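Local atomic coordinates of mannan endo-1,6-alpha-mannosidase (Chaetomium thermophilum, PDB entry 6RY0), a protein that probably acts on alpha-1,6-mannosidic linkages as a calcium-binding family 76 glycosidase or transglycosidase that helps transfer GPI-anchored glycoproteins into the fungal cell wall. Residues H328-I337 and S401-P410; D297-F305 and V348-A356. All blocks are in the same frame, centred on the assembly; numbering follows the deposited sequence.

Contact 1: residues H328-I337 and S401-P410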
loop_
_atom_site.group_PDB
_atom_site.type_symbol
_atom_site.label_atom_id
_atom_site.label_comp_id
_atom_site.label_asym_id
_atom_site.label_seq_id
_atom_site.Cartn_x
_atom_site.Cartn_y
_atom_site.Cartn_z
ATOM N N HIS A 328 4.718 7.079 4.160
ATOM C CA HIS A 328 6.133 7.056 4.505
ATOM C C HIS A 328 6.918 6.032 3.702
ATOM O O HIS A 328 7.962 6.343 3.145
ATOM C CB HIS A 328 6.300 6.762 6.020
ATOM C CG HIS A 328 6.255 7.995 6.874
ATOM N ND1 HIS A 328 7.402 8.563 7.357
ATOM C CD2 HIS A 328 5.234 8.780 7.340
ATOM C CE1 HIS A 328 7.074 9.642 8.071
ATOM N NE2 HIS A 328 5.767 9.803 8.088
ATOM N N ARG A 329 6.444 4.793 3.673
ATOM C CA ARG A 329 7.222 3.731 3.012
ATOM C C ARG A 329 7.358 3.992 1.523
ATOM O O ARG A 329 8.427 3.765 0.941
ATOM C CB ARG A 329 6.572 2.345 3.255
ATOM C CG ARG A 329 6.821 1.781 4.604
ATOM C CD ARG A 329 5.867 0.589 4.932
ATOM N NE ARG A 329 5.906 -0.368 3.896
ATOM C CZ ARG A 329 4.847 -0.886 3.291
ATOM N NH1 ARG A 329 3.587 -0.636 3.644
ATOM N NH2 ARG A 329 5.057 -1.708 2.242
ATOM N N TRP A 330 6.269 4.415 0.896
ATOM C CA TRP A 330 6.264 4.641 -0.545
ATOM C C TRP A 330 7.100 5.865 -0.905
ATOM O O TRP A 330 7.886 5.826 -1.862
ATOM C CB TRP A 330 4.847 4.790 -1.060
ATOM C CG TRP A 330 4.021 3.553 -0.976
ATOM C CD1 TRP A 330 4.440 2.276 -0.840
ATOM C CD2 TRP A 330 2.591 3.513 -1.003
ATOM N NE1 TRP A 330 3.339 1.438 -0.758
ATOM C CE2 TRP A 330 2.197 2.186 -0.862
ATOM C CE3 TRP A 330 1.608 4.492 -1.110
ATOM C CZ2 TRP A 330 0.870 1.798 -0.865
ATOM C CZ3 TRP A 330 0.285 4.118 -1.073
ATOM C CH2 TRP A 330 -0.067 2.775 -0.972
ATOM N N MET A 331 6.956 6.954 -0.154
ATOM C CA MET A 331 7.772 8.143 -0.429
ATOM C C MET A 331 9.258 7.869 -0.231
ATOM O O MET A 331 10.093 8.378 -0.971
ATOM C CB MET A 331 7.317 9.341 0.386
ATOM C CG MET A 331 5.956 9.882 -0.068
ATOM S SD MET A 331 5.377 11.324 0.845
ATOM C CE MET A 331 6.433 12.590 0.168
ATOM N N ALA A 332 9.600 7.045 0.748
ATOM C CA ALA A 332 10.987 6.678 0.941
ATOM C C ALA A 332 11.535 5.969 -0.297
ATOM O O ALA A 332 12.633 6.272 -0.785
ATOM C CB ALA A 332 11.162 5.860 2.199
ATOM N N VAL A 333 10.781 5.019 -0.847
ATOM C CA VAL A 333 11.225 4.321 -2.060
ATOM C C VAL A 333 11.346 5.287 -3.250
ATOM O O VAL A 333 12.270 5.152 -4.059
ATOM C CB VAL A 333 10.307 3.121 -2.369
ATOM C CG1 VAL A 333 10.551 2.578 -3.772
ATOM C CG2 VAL A 333 10.527 2.056 -1.334
ATOM N N VAL A 334 10.449 6.280 -3.343
ATOM C CA VAL A 334 10.544 7.276 -4.390
ATOM C C VAL A 334 11.930 7.931 -4.390
ATOM O O VAL A 334 12.475 8.224 -5.443
ATOM C CB VAL A 334 9.413 8.300 -4.275
ATOM C CG1 VAL A 334 9.646 9.536 -5.140
ATOM C CG2 VAL A 334 8.080 7.641 -4.606
ATOM N N THR A 335 12.517 8.164 -3.210
ATOM C CA THR A 335 13.831 8.801 -3.167
ATOM C C THR A 335 14.926 7.923 -3.762
ATOM O O THR A 335 15.985 8.443 -4.137
ATOM C CB THR A 335 14.241 9.235 -1.755
ATOM O OG1 THR A 335 14.618 8.123 -0.934
ATOM C CG2 THR A 335 13.187 10.071 -1.136
ATOM N N GLN A 336 14.715 6.599 -3.811
ATOM C CA GLN A 336 15.695 5.699 -4.395
ATOM C C GLN A 336 15.583 5.628 -5.912
ATOM O O GLN A 336 16.581 5.621 -6.612
ATOM C CB GLN A 336 15.526 4.299 -3.836
ATOM C CG GLN A 336 15.672 4.178 -2.361
ATOM C CD GLN A 336 15.474 2.751 -1.917
ATOM O OE1 GLN A 336 14.449 2.164 -2.201
ATOM N NE2 GLN A 336 16.485 2.162 -1.278
ATOM N N ILE A 337 14.346 5.579 -6.404
ATOM C CA ILE A 337 14.206 5.400 -7.836
ATOM C C ILE A 337 13.988 6.671 -8.603
ATOM O O ILE A 337 14.213 6.683 -9.817
ATOM C CB ILE A 337 13.128 4.464 -8.150
ATOM C CG1 ILE A 337 11.834 4.969 -7.549
ATOM C CG2 ILE A 337 13.472 3.094 -7.621
ATOM C CD1 ILE A 337 10.616 4.186 -7.963
ATOM N N SER A 401 11.366 3.192 7.744
ATOM C CA SER A 401 11.730 3.870 6.521
ATOM C C SER A 401 12.761 4.980 6.744
ATOM O O SER A 401 13.384 5.426 5.771
ATOM C CB SER A 401 10.483 4.383 5.811
ATOM O OG SER A 401 9.734 3.282 5.321
ATOM N N LEU A 402 13.025 5.373 8.004
ATOM C CA LEU A 402 14.152 6.255 8.277
ATOM C C LEU A 402 15.481 5.630 7.861
ATOM O O LEU A 402 16.461 6.345 7.751
ATOM C CB LEU A 402 14.221 6.615 9.766
ATOM C CG LEU A 402 13.073 7.475 10.283
ATOM C CD1 LEU A 402 13.216 7.627 11.773
ATOM C CD2 LEU A 402 13.004 8.844 9.590
ATOM N N LEU A 403 15.518 4.318 7.649
ATOM C CA LEU A 403 16.716 3.637 7.240
ATOM C C LEU A 403 16.878 3.526 5.729
ATOM O O LEU A 403 17.777 2.834 5.256
ATOM C CB LEU A 403 16.785 2.251 7.890
ATOM C CG LEU A 403 16.759 2.269 9.429
ATOM C CD1 LEU A 403 16.463 0.860 9.965
ATOM C CD2 LEU A 403 18.051 2.825 9.988
ATOM N N ILE A 404 16.041 4.206 4.958
ATOM C CA ILE A 404 16.063 4.048 3.506
ATOM C C ILE A 404 17.436 4.385 2.916
ATOM O O ILE A 404 17.822 3.763 1.950
ATOM C CB ILE A 404 14.923 4.860 2.846
ATOM C CG1 ILE A 404 14.684 4.428 1.393
ATOM C CG2 ILE A 404 15.153 6.358 2.918
ATOM C CD1 ILE A 404 13.986 3.104 1.264
ATOM N N GLU A 405 18.176 5.339 3.484
ATOM C CA GLU A 405 19.473 5.718 2.928
ATOM C C GLU A 405 20.449 4.552 2.910
ATOM O O GLU A 405 21.406 4.565 2.146
ATOM C CB GLU A 405 20.070 6.917 3.711
ATOM C CG GLU A 405 20.277 6.658 5.280
ATOM C CD GLU A 405 20.954 7.813 6.046
ATOM O OE1 GLU A 405 20.324 8.370 6.987
ATOM O OE2 GLU A 405 22.127 8.141 5.728
ATOM N N TYR A 406 20.253 3.575 3.783
ATOM C CA TYR A 406 21.121 2.419 3.894
ATOM C C TYR A 406 20.643 1.215 3.097
ATOM O O TYR A 406 21.352 0.212 3.009
ATOM C CB TYR A 406 21.255 1.988 5.359
ATOM C CG TYR A 406 21.640 3.091 6.336
ATOM C CD1 TYR A 406 22.907 3.597 6.388
ATOM C CD2 TYR A 406 20.714 3.585 7.234
ATOM C CE1 TYR A 406 23.232 4.599 7.311
ATOM C CE2 TYR A 406 21.015 4.547 8.141
ATOM C CZ TYR A 406 22.273 5.066 8.185
ATOM O OH TYR A 406 22.600 6.057 9.088
ATOM N N ALA A 407 19.438 1.271 2.559
ATOM C CA ALA A 407 18.830 0.126 1.928
ATOM C C ALA A 407 19.181 0.037 0.458
ATOM O O ALA A 407 19.410 1.038 -0.187
ATOM C CB ALA A 407 17.316 0.221 2.067
ATOM N N GLU A 408 19.135 -1.171 -0.075
ATOM C CA GLU A 408 19.213 -1.366 -1.503
ATOM C C GLU A 408 17.948 -0.802 -2.143
ATOM O O GLU A 408 16.855 -0.895 -1.588
ATOM C CB GLU A 408 19.323 -2.857 -1.786
ATOM C CG GLU A 408 20.623 -3.453 -1.290
ATOM C CD GLU A 408 21.780 -2.833 -1.969
ATOM O OE1 GLU A 408 21.770 -2.793 -3.211
ATOM O OE2 GLU A 408 22.682 -2.349 -1.255
ATOM N N PRO A 409 18.082 -0.317 -3.384
ATOM C CA PRO A 409 16.883 0.035 -4.140
ATOM C C PRO A 409 16.128 -1.225 -4.542
ATOM O O PRO A 409 16.691 -2.337 -4.498
ATOM C CB PRO A 409 17.458 0.737 -5.356
ATOM C CG PRO A 409 18.800 0.087 -5.555
ATOM C CD PRO A 409 19.312 -0.169 -4.183
ATOM N N PRO A 410 14.864 -1.075 -4.964
ATOM C CA PRO A 410 14.144 -2.239 -5.484
ATOM C C PRO A 410 14.965 -2.936 -6.569
ATOM O O PRO A 410 15.515 -2.281 -7.463
ATOM C CB PRO A 410 12.864 -1.621 -6.073
ATOM C CG PRO A 410 12.796 -0.250 -5.554
ATOM C CD PRO A 410 14.081 0.175 -5.037
HETATM O O HOH W 1 10.360 2.220 2.568
HETATM O O HOH W 2 13.571 -0.037 -0.846
HETATM O O HOH W 3 18.575 4.595 -0.564
#

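Contact 2: residues D297-F305 and V348-A356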
loop_
_atom_site.group_PDB
_atom_site.type_symbol
_atom_site.label_atom_id
_atom_site.label_comp_id
_atom_site.label_asym_id
_atom_site.label_seq_id
_atom_site.Cartn_x
_atom_site.Cartn_y
_atom_site.Cartn_z
ATOM N N ASP A 297 -0.435 19.455 0.693
ATOM C CA ASP A 297 -1.719 19.039 1.228
ATOM C C ASP A 297 -1.649 18.183 2.483
ATOM O O ASP A 297 -2.510 18.327 3.367
ATOM C CB ASP A 297 -2.503 18.266 0.155
ATOM C CG ASP A 297 -2.880 19.117 -1.048
ATOM O OD1 ASP A 297 -2.988 20.360 -0.878
ATOM O OD2 ASP A 297 -3.111 18.539 -2.133
ATOM N N PHE A 298 -0.681 17.278 2.551
ATOM C CA PHE A 298 -0.687 16.269 3.615
ATOM C C PHE A 298 0.335 16.493 4.697
ATOM O O PHE A 298 0.251 15.850 5.728
ATOM C CB PHE A 298 -0.504 14.855 3.040
ATOM C CG PHE A 298 -1.670 14.441 2.195
ATOM C CD1 PHE A 298 -2.877 14.137 2.783
ATOM C CD2 PHE A 298 -1.566 14.412 0.820
ATOM C CE1 PHE A 298 -3.969 13.792 2.006
ATOM C CE2 PHE A 298 -2.635 14.076 0.043
ATOM C CZ PHE A 298 -3.850 13.784 0.641
ATOM N N PHE A 299 1.303 17.374 4.504
ATOM C CA PHE A 299 2.313 17.610 5.523
ATOM C C PHE A 299 2.039 18.945 6.162
ATOM O O PHE A 299 1.976 19.980 5.509
ATOM C CB PHE A 299 3.719 17.497 4.932
ATOM C CG PHE A 299 4.095 16.067 4.666
ATOM C CD1 PHE A 299 3.705 15.425 3.506
ATOM C CD2 PHE A 299 4.794 15.329 5.603
ATOM C CE1 PHE A 299 4.036 14.092 3.273
ATOM C CE2 PHE A 299 5.117 14.009 5.381
ATOM C CZ PHE A 299 4.738 13.381 4.230
ATOM N N LYS A 300 1.821 18.923 7.474
ATOM C CA LYS A 300 1.473 20.099 8.255
ATOM C C LYS A 300 2.576 20.311 9.265
ATOM O O LYS A 300 2.806 19.483 10.139
ATOM C CB LYS A 300 0.141 19.862 8.933
ATOM C CG LYS A 300 -0.922 19.823 7.851
ATOM C CD LYS A 300 -2.330 19.926 8.294
ATOM C CE LYS A 300 -3.279 19.750 7.162
ATOM N NZ LYS A 300 -3.218 20.896 6.204
ATOM N N ASP A 301 3.301 21.413 9.109
ATOM C CA ASP A 301 4.486 21.634 9.917
ATOM C C ASP A 301 5.378 20.391 9.944
ATOM O O ASP A 301 5.878 20.011 11.003
ATOM C CB ASP A 301 4.110 22.075 11.355
ATOM C CG ASP A 301 3.066 23.257 11.402
ATOM O OD1 ASP A 301 3.189 24.206 10.607
ATOM O OD2 ASP A 301 2.129 23.278 12.247
ATOM N N GLY A 302 5.542 19.747 8.788
ATOM C CA GLY A 302 6.452 18.642 8.693
ATOM C C GLY A 302 5.891 17.283 9.111
ATOM O O GLY A 302 6.669 16.340 9.182
ATOM N N VAL A 303 4.583 17.159 9.334
ATOM C CA VAL A 303 4.016 15.924 9.835
ATOM C C VAL A 303 2.875 15.489 8.936
ATOM O O VAL A 303 1.979 16.289 8.615
ATOM C CB VAL A 303 3.521 16.106 11.274
ATOM C CG1 VAL A 303 3.023 14.762 11.809
ATOM C CG2 VAL A 303 4.646 16.675 12.158
ATOM N N VAL A 304 2.862 14.220 8.544
ATOM C CA VAL A 304 1.772 13.719 7.716
ATOM C C VAL A 304 0.442 13.794 8.489
ATOM O O VAL A 304 0.382 13.511 9.690
ATOM C CB VAL A 304 2.069 12.286 7.260
ATOM C CG1 VAL A 304 2.120 11.354 8.437
ATOM C CG2 VAL A 304 1.087 11.834 6.197
ATOM N N PHE A 305 -0.626 14.130 7.783
ATOM C CA PHE A 305 -1.907 14.431 8.388
ATOM C C PHE A 305 -3.001 13.924 7.451
ATOM O O PHE A 305 -3.022 14.304 6.263
ATOM C CB PHE A 305 -2.019 15.941 8.631
ATOM C CG PHE A 305 -3.187 16.342 9.444
ATOM C CD1 PHE A 305 -4.391 16.582 8.872
ATOM C CD2 PHE A 305 -3.068 16.478 10.823
ATOM C CE1 PHE A 305 -5.473 16.983 9.679
ATOM C CE2 PHE A 305 -4.108 16.894 11.601
ATOM C CZ PHE A 305 -5.300 17.116 11.044
ATOM N N VAL A 348 11.292 15.799 5.398
ATOM C CA VAL A 348 9.914 15.860 5.821
ATOM C C VAL A 348 9.470 14.511 6.430
ATOM O O VAL A 348 8.755 14.458 7.429
ATOM C CB VAL A 348 9.083 16.282 4.586
ATOM C CG1 VAL A 348 7.641 16.353 4.915
ATOM C CG2 VAL A 348 9.611 17.624 4.004
ATOM N N LEU A 349 9.917 13.401 5.841
ATOM C CA LEU A 349 9.653 12.119 6.482
ATOM C C LEU A 349 10.307 12.076 7.862
ATOM O O LEU A 349 9.754 11.472 8.790
ATOM C CB LEU A 349 10.083 10.942 5.627
ATOM C CG LEU A 349 9.381 10.820 4.275
ATOM C CD1 LEU A 349 9.825 9.546 3.589
ATOM C CD2 LEU A 349 7.859 10.899 4.402
ATOM N N ARG A 350 11.475 12.676 8.002
ATOM C CA ARG A 350 12.114 12.685 9.310
ATOM C C ARG A 350 11.283 13.448 10.341
ATOM O O ARG A 350 11.083 12.943 11.458
ATOM C CB ARG A 350 13.521 13.278 9.197
ATOM C CG ARG A 350 14.192 13.589 10.497
ATOM C CD ARG A 350 14.605 12.333 11.190
ATOM N NE ARG A 350 14.958 12.637 12.578
ATOM C CZ ARG A 350 15.566 11.788 13.375
ATOM N NH1 ARG A 350 15.969 10.608 12.887
ATOM N NH2 ARG A 350 15.759 12.121 14.640
ATOM N N THR A 351 10.828 14.663 10.033
ATOM C CA THR A 351 10.028 15.377 11.005
ATOM C C THR A 351 8.709 14.651 11.291
ATOM O O THR A 351 8.195 14.673 12.411
ATOM C CB THR A 351 9.777 16.843 10.614
ATOM O OG1 THR A 351 9.324 16.909 9.257
ATOM C CG2 THR A 351 11.070 17.637 10.727
ATOM N N SER A 352 8.146 13.985 10.285
ATOM C CA SER A 352 6.893 13.274 10.473
ATOM C C SER A 352 7.123 12.069 11.391
ATOM O O SER A 352 6.314 11.821 12.300
ATOM C CB SER A 352 6.324 12.897 9.107
ATOM O OG SER A 352 5.067 12.297 9.200
ATOM N N ALA A 353 8.201 11.310 11.179
ATOM C CA ALA A 353 8.524 10.186 12.029
ATOM C C ALA A 353 8.886 10.639 13.461
ATOM O O ALA A 353 8.571 9.929 14.403
ATOM C CB ALA A 353 9.669 9.378 11.459
ATOM N N GLU A 354 9.530 11.791 13.610
ATOM C CA GLU A 354 9.766 12.329 14.946
ATOM C C GLU A 354 8.463 12.529 15.666
ATOM O O GLU A 354 8.353 12.207 16.850
ATOM C CB GLU A 354 10.540 13.649 14.882
ATOM C CG GLU A 354 11.965 13.500 14.495
ATOM C CD GLU A 354 12.722 14.802 14.384
ATOM O OE1 GLU A 354 12.124 15.876 14.624
ATOM O OE2 GLU A 354 13.928 14.759 14.052
ATOM N N ALA A 355 7.464 13.082 14.996
ATOM C CA ALA A 355 6.166 13.283 15.615
ATOM C C ALA A 355 5.511 11.948 15.923
ATOM O O ALA A 355 4.887 11.764 16.980
ATOM C CB ALA A 355 5.294 14.145 14.727
ATOM N N ALA A 356 5.638 10.981 15.031
ATOM C CA ALA A 356 5.082 9.645 15.280
ATOM C C ALA A 356 5.620 9.096 16.604
ATOM O O ALA A 356 4.865 8.658 17.463
ATOM C CB ALA A 356 5.435 8.710 14.137
#

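Contact 1: residues H328-I337 and S401-P410
Ala332 and Ile404 approach to 6.3 Å between CA atoms, where the helical segment 328-337 faces a chain that leaves a type I turn (Ser401 to Ile404), passes through a short 3-10 segment ending at Tyr406 and finishes at two prolines. Ile404 is the apolar centre. Its CG1 stands anti to the backbone N (chi1 -165°), which puts it 3.9 Å from Ala332 CB. Ile404 CD1 lies 3.5 Å from Gln336 CD. Gln336 comes from the opposite direction, its chain extended beyond CG (chi2 180°), and ends among backbone carbonyls. NE2 gives a weak, bent hydrogen bond to Glu408 O (3.1 Å, 146° at the hydrogen) and another to a water that donates to Ile404 O; OE1 accepts from a second water at 2.7 Å. Without the amide, as with an alanine here, Glu408 O would probably lose this donor and a gap would open beside Ile404 CD1 and Pro410 CD. Pro410 crosses Ile337 at about a right angle, CD 3.9 Å from CG2 in one of the two Ile337 conformers. At the other end Ser401, also in one of two conformers, places OG 3.4 Å from Arg329 CG; it bonds to Ala397 O and accepts from a water that also donates to Arg329 O. Arg329 is salt-bridged to Asp88 of helix 76-93, whose Leu92 touches Ser401 and Ile404, while helix 342-358 adds Leu346 against Ile404.

Contact 2: residues D297-F305 and V348-A356
The Phe299 ring meets the helix 348-356 along one side: Ser352 CB sits at its edge, near the plane, 4.1 Å from CE2, while Leu349 CD2 approaches CZ obliquely at 4.0 Å. On one face lies Val304 CA, 4.0 Å above the plane and offset toward the rim, so the hairpin lies on one face while the helix meets the ring at its edge and obliquely. That hairpin is a two-stranded antiparallel one, 299-300 with 303-304, joined by a type I' turn from Lys300 to Val303. Gly302 occupies the turn with phi 85°, and a side chain there would collide with Thr351 OG1, which is 2.7 Å from Gly302 O; Val348 O is a competing acceptor for the same hydroxyl proton. A chi1 of -175° swings the Ser352 hydroxyl away from its own N and toward the hairpin, where OG accepts a nearly straight bond from Val304 N (3.0 Å, 175° at the hydrogen). NE2 of His328, from helix 323-337, probably also hydrogen-bonds to this oxygen, giving the buried hydroxyl two polar partners. At the end of the turn, Val303 straddles Ala355: CG1 and CG2 are each 3.7 Å from its CB.

From the N terminus the chain first meets 297-305, the end of helix 281-298 and the hairpin that follows it, then the helical segment 328-337, next the helix segment 348-356 and finally 401-410. Contact 2 closes a loop over 42 intervening residues and contact 1 one over 63; because their segments alternate, the two loops cross. Helix 323-337 therefore lies within the loop of contact 2 and helix 342-358 within that of contact 1. The centres are 16 Å apart, yet the contacts touch directly, through His328 and where Ala332 N packs against Leu349 CD1. Together they tie the hairpin after helix 281-298 and the chain following helix 389-401 to two successive helices.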